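Side-chain contacts in carboxymuconolactone decarboxylase family protein (Thermotoga maritima, PDB 1VKE), which is of unproven function but may, as a member of the AhpD-like clan, act as an oxidoreductase in the antioxidative response: residues E119-R122 / E123-K126; E85-S88 / D89-F93; D44-V47 / Y48-G51; V55-K58 / E59-L63. One frame throughout, in Å; residues are numbered along the deposited sequence.

Interaction 1 (E119-R122 / E123-K126); sequences EELR and EMEK
Arg122 reaches along the helix to Glu125, one turn further on, and meets it in a salt bridge. Its CB sits beside Glu123 N, on the shared backbone. CG stands anti to the carbonyl carbon, and there the chain turns (chi2 -54°), which brings CD to 3.2 Å from Glu125 OE1. From CD the chain runs extended to the guanidinium. NE turns to Asp89, with which it makes a second salt bridge, and NH2 binds Ala87 O. Asp89 opens helix 89-103 and Ala87 lies in the loop before it, so Arg122 ties helix 108-127 to the start of helix 89-103. NH1 is left for Glu125: it donates to OE1 over 2.9 Å with an N-H...O angle of 159°. Glu125 OE1 lies at the guanidinium edge and uses its syn lone pair. The two flat groups are nearly coplanar, 23° apart, and the side chains lie alongside each other, pointing the same way.

Behind this pair runs the ordinary backbone ladder of helix 108-127; Lys126 N, for example, binds Arg122 O at 2.8 Å. Leu121 CD2 makes a loose apolar contact with Met124 SD, 4.4 Å away. On another side of the helix Lys126 NZ bridges to Glu123 OE1 at 2.6 Å.

A methionine in place of Arg122 would probably leave the Glu125 and Asp89 carboxylates and the Ala87 carbonyl each without its guanidinium partner. With acceptors at NE, NH1 and NH2, the guanidinium is fixed in rotation, and its positive charge is likely to be offset by the two acids.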
# COMPACT_ATOMS: atom_id res chain seq x y z
N GLU E 119 4.09 15.94 -20.31
CA GLU E 119 3.81 16.59 -21.62
C GLU E 119 3.36 18.02 -21.42
O GLU E 119 3.79 18.93 -22.20
CB GLU E 119 2.83 15.76 -22.43
CG GLU E 119 3.58 14.57 -23.00
CD GLU E 119 2.71 13.55 -23.69
OE1 GLU E 119 1.48 13.74 -23.75
OE2 GLU E 119 3.29 12.54 -24.18
N GLU E 120 2.53 18.26 -20.41
CA GLU E 120 2.09 19.62 -20.09
C GLU E 120 3.28 20.52 -19.72
O GLU E 120 3.38 21.67 -20.19
CB GLU E 120 1.08 19.60 -18.94
CG GLU E 120 0.45 20.94 -18.64
CD GLU E 120 -0.54 20.88 -17.47
OE1 GLU E 120 -1.01 19.74 -17.13
OE2 GLU E 120 -0.84 21.96 -16.89
N LEU E 121 4.20 20.00 -18.90
CA LEU E 121 5.40 20.76 -18.52
C LEU E 121 6.28 21.07 -19.74
O LEU E 121 6.81 22.16 -19.86
CB LEU E 121 6.23 19.99 -17.49
CG LEU E 121 5.50 19.72 -16.16
CD1 LEU E 121 6.34 18.85 -15.26
CD2 LEU E 121 5.13 21.01 -15.48
N ARG E 122 6.46 20.09 -20.62
CA ARG E 122 7.27 20.30 -21.85
C ARG E 122 6.64 21.34 -22.77
O ARG E 122 7.36 22.12 -23.40
CB ARG E 122 7.54 18.99 -22.60
CG ARG E 122 8.45 17.99 -21.83
CD ARG E 122 9.77 18.56 -21.39
NE ARG E 122 10.59 17.53 -20.76
CZ ARG E 122 11.65 17.75 -20.00
NH1 ARG E 122 12.07 18.97 -19.76
NH2 ARG E 122 12.29 16.70 -19.49
N GLU E 123 5.31 21.38 -22.80
CA GLU E 123 4.61 22.40 -23.59
C GLU E 123 4.82 23.82 -22.98
O GLU E 123 5.09 24.77 -23.71
CB GLU E 123 3.14 22.01 -23.75
CG GLU E 123 2.24 23.00 -24.48
CD GLU E 123 2.41 22.98 -25.99
OE1 GLU E 123 3.16 22.09 -26.52
OE2 GLU E 123 1.78 23.86 -26.68
N MET E 124 4.73 23.92 -21.64
CA MET E 124 5.10 25.17 -20.95
C MET E 124 6.53 25.57 -21.33
O MET E 124 6.81 26.72 -21.66
CB MET E 124 4.98 25.04 -19.44
CG MET E 124 3.58 24.90 -19.03
SD MET E 124 3.38 24.69 -17.24
CE MET E 124 3.76 26.31 -16.62
N GLU E 125 7.47 24.65 -21.22
CA GLU E 125 8.85 24.94 -21.58
C GLU E 125 9.00 25.43 -23.03
O GLU E 125 9.66 26.43 -23.32
CB GLU E 125 9.62 23.66 -21.42
CG GLU E 125 11.12 23.71 -21.44
CD GLU E 125 11.62 22.48 -20.68
OE1 GLU E 125 11.30 21.38 -21.14
OE2 GLU E 125 12.23 22.61 -19.60
N LYS E 126 8.40 24.69 -23.95
CA LYS E 126 8.40 25.12 -25.36
C LYS E 126 7.91 26.57 -25.52
O LYS E 126 8.43 27.37 -26.32
CB LYS E 126 7.49 24.16 -26.16
CG LYS E 126 7.39 24.48 -27.66
CD LYS E 126 6.36 23.59 -28.33
CE LYS E 126 4.96 24.05 -27.96
NZ LYS E 126 3.87 23.36 -28.72

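Interaction 2 (E85-S88 / D89-F93); sequences EGAS and DEEIF
Ser88 and Glu91 exchange two hydrogen bonds at the start of helix 89-103 and so form a capping box. Glu91 N donates to Ser88 OG over 3.0 Å, and Ser88 N donates to Glu91 OE1 over 2.9 Å. The second bond is fairly straight, 166°, and meets OE1 on the anti side of the carboxylate. Ser88 OG stands between its own N and carbonyl carbon (chi1 70°), which turns it to the first turn of the helix. There it also lies against Glu91 CG, with OG and CG 3.3 Å apart. The backbone adds Ile92 N to Ser88 O at 3.0 Å.

One water extends the polar network, donating to Glu91 OE1 and to Gly86 O. Gly86, with positive phi, is the C-prime residue of the Schellman motif that ends the preceding helix.

The apolar part is small: Ala87 CB meets Ile92 CG1 at 4.1 Å.

With an alanine in place of Glu91, Ser88 N would probably lose its side-chain acceptor and Lys56 its salt-bridge mate. OE1 takes the Ser88 amide and the water while OE2 takes the lysine, so the carboxylate is held at both oxygens and its charge is likely to be well stabilised.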
# COMPACT_ATOMS: atom_id res chain seq x y z
N GLU E 85 15.36 20.80 -12.70
CA GLU E 85 16.75 20.42 -12.52
C GLU E 85 17.37 19.82 -13.78
O GLU E 85 18.50 19.31 -13.74
CB GLU E 85 16.88 19.45 -11.35
CG GLU E 85 16.53 20.02 -10.00
CD GLU E 85 17.45 21.16 -9.55
OE1 GLU E 85 18.61 21.27 -10.04
OE2 GLU E 85 16.99 21.93 -8.69
N GLY E 86 16.67 19.91 -14.91
CA GLY E 86 17.27 19.60 -16.21
C GLY E 86 17.24 18.13 -16.57
O GLY E 86 17.96 17.70 -17.47
N ALA E 87 16.40 17.34 -15.90
CA ALA E 87 16.26 15.94 -16.30
C ALA E 87 15.65 15.84 -17.69
O ALA E 87 14.75 16.62 -18.00
CB ALA E 87 15.42 15.15 -15.32
N SER E 88 16.13 14.89 -18.48
CA SER E 88 15.54 14.62 -19.82
C SER E 88 14.38 13.67 -19.73
O SER E 88 14.25 12.91 -18.76
CB SER E 88 16.60 14.01 -20.74
OG SER E 88 16.93 12.69 -20.33
N ASP E 89 13.52 13.65 -20.75
CA ASP E 89 12.42 12.66 -20.80
C ASP E 89 12.96 11.24 -20.74
O ASP E 89 12.36 10.41 -20.03
CB ASP E 89 11.54 12.80 -22.05
CG ASP E 89 10.63 14.04 -22.00
OD1 ASP E 89 10.61 14.75 -20.97
OD2 ASP E 89 9.87 14.35 -22.95
N GLU E 90 14.09 10.98 -21.42
CA GLU E 90 14.72 9.66 -21.35
C GLU E 90 15.10 9.24 -19.90
O GLU E 90 14.86 8.10 -19.49
CB GLU E 90 15.93 9.56 -22.28
CG GLU E 90 16.42 8.12 -22.41
CD GLU E 90 17.34 7.90 -23.62
OE1 GLU E 90 17.53 8.84 -24.43
OE2 GLU E 90 17.88 6.76 -23.75
N GLU E 91 15.70 10.17 -19.15
CA GLU E 91 16.08 9.89 -17.77
C GLU E 91 14.84 9.62 -16.94
O GLU E 91 14.76 8.63 -16.20
CB GLU E 91 16.86 11.08 -17.17
CG GLU E 91 18.28 11.24 -17.72
CD GLU E 91 18.97 12.51 -17.23
OE1 GLU E 91 18.34 13.60 -17.22
OE2 GLU E 91 20.17 12.43 -16.92
N ILE E 92 13.83 10.47 -17.09
CA ILE E 92 12.56 10.27 -16.39
C ILE E 92 11.90 8.93 -16.74
O ILE E 92 11.47 8.21 -15.83
CB ILE E 92 11.60 11.46 -16.66
CG1 ILE E 92 12.17 12.71 -16.00
CG2 ILE E 92 10.19 11.16 -16.17
CD1 ILE E 92 11.51 14.03 -16.48
N PHE E 93 11.89 8.57 -18.02
CA PHE E 93 11.27 7.29 -18.41
C PHE E 93 12.05 6.09 -17.89
O PHE E 93 11.44 5.11 -17.47
CB PHE E 93 11.07 7.17 -19.92
CG PHE E 93 10.18 8.22 -20.54
CD1 PHE E 93 9.12 8.76 -19.88
CD2 PHE E 93 10.41 8.62 -21.85
CE1 PHE E 93 8.31 9.73 -20.50
CE2 PHE E 93 9.60 9.58 -22.46
CZ PHE E 93 8.55 10.12 -21.78
O HOH W 1 19.74 15.45 -18.24

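Interaction 3 (D44-V47 / Y48-G51); sequences DSAV and YRPG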
# COMPACT_ATOMS: atom_id res chain seq x y z
N ASP E 44 10.86 16.77 5.06
CA ASP E 44 10.46 16.36 3.71
C ASP E 44 11.20 17.23 2.68
O ASP E 44 11.74 16.72 1.71
CB ASP E 44 8.96 16.50 3.53
CG ASP E 44 8.46 15.88 2.22
OD1 ASP E 44 8.95 14.82 1.79
OD2 ASP E 44 7.54 16.40 1.62
N SER E 45 11.33 18.51 2.95
CA SER E 45 12.11 19.38 2.03
C SER E 45 13.60 19.11 2.15
O SER E 45 14.35 19.01 1.13
CB SER E 45 11.80 20.85 2.35
OG SER E 45 12.45 21.71 1.44
N ALA E 46 14.08 18.94 3.39
CA ALA E 46 15.51 18.75 3.63
C ALA E 46 16.15 17.54 2.93
O ALA E 46 17.28 17.62 2.47
CB ALA E 46 15.79 18.64 5.12
N VAL E 47 15.44 16.41 2.90
CA VAL E 47 16.01 15.16 2.35
C VAL E 47 16.26 15.21 0.86
O VAL E 47 16.93 14.33 0.35
CB VAL E 47 15.22 13.92 2.76
CG1 VAL E 47 15.26 13.73 4.25
CG2 VAL E 47 13.81 13.93 2.19
N TYR E 48 15.71 16.22 0.15
CA TYR E 48 15.99 16.39 -1.26
C TYR E 48 17.05 17.44 -1.55
O TYR E 48 17.37 17.66 -2.72
CB TYR E 48 14.69 16.72 -2.01
CG TYR E 48 13.70 15.57 -1.95
CD1 TYR E 48 13.84 14.45 -2.77
CD2 TYR E 48 12.69 15.57 -1.03
CE1 TYR E 48 12.95 13.38 -2.69
CE2 TYR E 48 11.82 14.49 -0.93
CZ TYR E 48 11.97 13.42 -1.76
OH TYR E 48 11.05 12.39 -1.63
N ARG E 49 17.57 18.13 -0.52
CA ARG E 49 18.68 19.06 -0.71
C ARG E 49 19.94 18.23 -1.06
O ARG E 49 20.08 17.11 -0.60
CB ARG E 49 18.92 19.93 0.53
CG ARG E 49 17.85 20.94 0.85
CD ARG E 49 18.35 22.09 1.75
NE ARG E 49 18.74 21.64 3.10
CZ ARG E 49 17.99 21.73 4.20
NH1 ARG E 49 16.77 22.25 4.17
NH2 ARG E 49 18.46 21.28 5.36
N PRO E 50 20.79 18.79 -1.91
CA PRO E 50 21.93 18.01 -2.43
C PRO E 50 22.97 17.71 -1.36
O PRO E 50 23.17 18.49 -0.45
CB PRO E 50 22.48 18.90 -3.52
CG PRO E 50 22.12 20.29 -3.14
CD PRO E 50 20.77 20.16 -2.43
N GLY E 51 23.65 16.56 -1.50
CA GLY E 51 24.79 16.19 -0.67
C GLY E 51 25.75 15.49 -1.61
O GLY E 51 26.08 16.01 -2.68
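Tyr48 CG stands anti to its carbonyl carbon, and chi2 of -79° turns the ring edge to the carbonyl of Asp44. Asp44 CG lies anti to its own N (chi1 -171°), which sends the carboxylate to the same edge. These groups meet at a type I beta turn, Ala46 to Arg49, which leads the chain out of helix 35-46. Arg49 N closes the turn on Ala46 O at 3.0 Å. Tyr48 N makes a longer bond to Ser45 O. In both, the donor sits above the carbonyl plane.

Tyr48 CD2 comes 3.1 Å from Asp44 O. Asp44 OD1 lies in the ring plane, 4.0 Å from Tyr48 CE2, with the carboxylate turned 80° to the ring. Val47 CG2 packs obliquely on Tyr48 CE2 at 3.7 Å. The ring also meets His78, and Tyr48 packs on Val102 of a neighbouring subunit.

Tyr48 OH and Asp44 OD2 both hydrogen-bond an unidentified ligand, probably from the crystallisation liquor, which may mark a pocket that both side chains line. Asp44 OD1 has a weak bond to Ser105 of another subunit.

On a different side of the turn, the Arg49 guanidinium places one face over Ala46 CA, off its centre, with NH2 3.8 Å from Ala46 CB.

Interaction 4 (V55-K58 / E59-L63); sequences VKTK and ELMGL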
# COMPACT_ATOMS: atom_id res chain seq x y z
N VAL E 55 20.90 17.06 -6.74
CA VAL E 55 19.48 17.29 -6.65
C VAL E 55 18.70 16.54 -7.73
O VAL E 55 17.61 15.95 -7.45
CB VAL E 55 19.14 18.78 -6.58
CG1 VAL E 55 19.60 19.48 -7.82
CG2 VAL E 55 17.67 18.98 -6.33
N LYS E 56 19.22 16.48 -8.95
CA LYS E 56 18.49 15.75 -9.99
C LYS E 56 18.27 14.29 -9.59
O LYS E 56 17.15 13.73 -9.69
CB LYS E 56 19.21 15.82 -11.33
CG LYS E 56 18.43 15.16 -12.44
CD LYS E 56 19.02 15.44 -13.81
CE LYS E 56 20.28 14.73 -14.06
NZ LYS E 56 20.68 14.98 -15.47
N THR E 57 19.32 13.69 -9.05
CA THR E 57 19.28 12.31 -8.60
C THR E 57 18.25 12.13 -7.50
O THR E 57 17.46 11.17 -7.53
CB THR E 57 20.64 11.89 -8.11
OG1 THR E 57 21.58 11.90 -9.22
CG2 THR E 57 20.62 10.44 -7.63
N LYS E 58 18.30 13.02 -6.50
CA LYS E 58 17.36 12.89 -5.36
C LYS E 58 15.90 13.08 -5.81
O LYS E 58 14.98 12.34 -5.35
CB LYS E 58 17.73 13.83 -4.22
CG LYS E 58 19.03 13.49 -3.53
CD LYS E 58 19.23 14.30 -2.28
CE LYS E 58 20.54 13.98 -1.58
NZ LYS E 58 20.68 14.50 -0.18
N GLU E 59 15.67 14.03 -6.71
CA GLU E 59 14.29 14.23 -7.22
C GLU E 59 13.79 13.05 -8.07
O GLU E 59 12.62 12.69 -7.99
CB GLU E 59 14.19 15.57 -7.93
CG GLU E 59 14.38 16.75 -6.99
CD GLU E 59 13.22 17.01 -6.01
OE1 GLU E 59 12.17 16.37 -6.15
OE2 GLU E 59 13.36 17.91 -5.13
N LEU E 60 14.68 12.43 -8.83
CA LEU E 60 14.35 11.20 -9.53
C LEU E 60 14.03 10.06 -8.55
O LEU E 60 13.12 9.28 -8.77
CB LEU E 60 15.46 10.79 -10.49
CG LEU E 60 15.53 11.66 -11.75
CD1 LEU E 60 16.92 11.42 -12.36
CD2 LEU E 60 14.43 11.32 -12.75
N MET E 61 14.74 9.97 -7.44
CA MET E 61 14.38 9.01 -6.38
C MET E 61 13.03 9.30 -5.76
O MET E 61 12.25 8.38 -5.52
CB MET E 61 15.46 8.97 -5.30
CG MET E 61 16.78 8.43 -5.80
SD MET E 61 18.09 8.66 -4.56
CE MET E 61 19.33 7.70 -5.38
N GLY E 62 12.74 10.58 -5.51
CA GLY E 62 11.43 10.96 -5.03
C GLY E 62 10.35 10.49 -6.02
O GLY E 62 9.24 10.04 -5.65
N LEU E 63 10.63 10.65 -7.31
CA LEU E 63 9.68 10.25 -8.36
C LEU E 63 9.43 8.74 -8.32
O LEU E 63 8.27 8.27 -8.37
CB LEU E 63 10.20 10.66 -9.74
CG LEU E 63 9.35 10.27 -10.95
CD1 LEU E 63 8.00 10.89 -10.88
CD2 LEU E 63 10.01 10.72 -12.24
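Lys56 and Leu60 lie alongside each other and point the same way, with Lys56 CG 4.0 Å from Leu60 CD1. Thr57 and Met61 repeat this one residue on. Met61 extends beyond CG (chi2 170°, chi3 171°), and its methyl CE ends 3.8 Å from Thr57 CG2. That methyl of Thr57 is anti to the backbone N, while OG1 binds Asp54. Val55 and Glu59 instead run at a slant to each other. Their touch, Val55 CG2 to Glu59 CG at 4.0 Å, is doubtful, since it rests on one of two conformers of Val55.

All these pairs are i to i+4 neighbours in the first turns of helix 55-68. Its ladder includes Glu59 N to Val55 O at 2.8 Å and Gly62 N to Lys58 O at 2.9 Å. Leu60 CG also lies close over the carbonyl it follows, 3.3 Å from Lys56 O.

The Glu59 chain bends at chi2, -72°, and its buried carboxylate is held by two partners of helix 72-84, His78 ND1 on OE1 and Arg81 NE on OE2. The extended Lys58 sends NZ to Arg49 O and to Glu94 of a neighbouring subunit.

In the fold
From the N terminus, interaction 3 comes first, at the turn that leaves helix 35-46. Interaction 4 follows on helix 55-68, interaction 2 closes the loop between helices 72-84 and 89-103, and interaction 1 lies late on helix 108-127. The four are in series; none nests in or crosses another. They are nevertheless joined in space. Arg49 O and Lys58 NZ link interaction 3 to interaction 4, Lys56 and Glu91 link 4 to 2, and Asp89 and Arg122 link 2 to 1. Interactions 1 and 3 do not touch; their centres are 26 Å apart, on opposite sides of the chain's centre. Interactions 2, 3 and 4 also touch a neighbouring subunit.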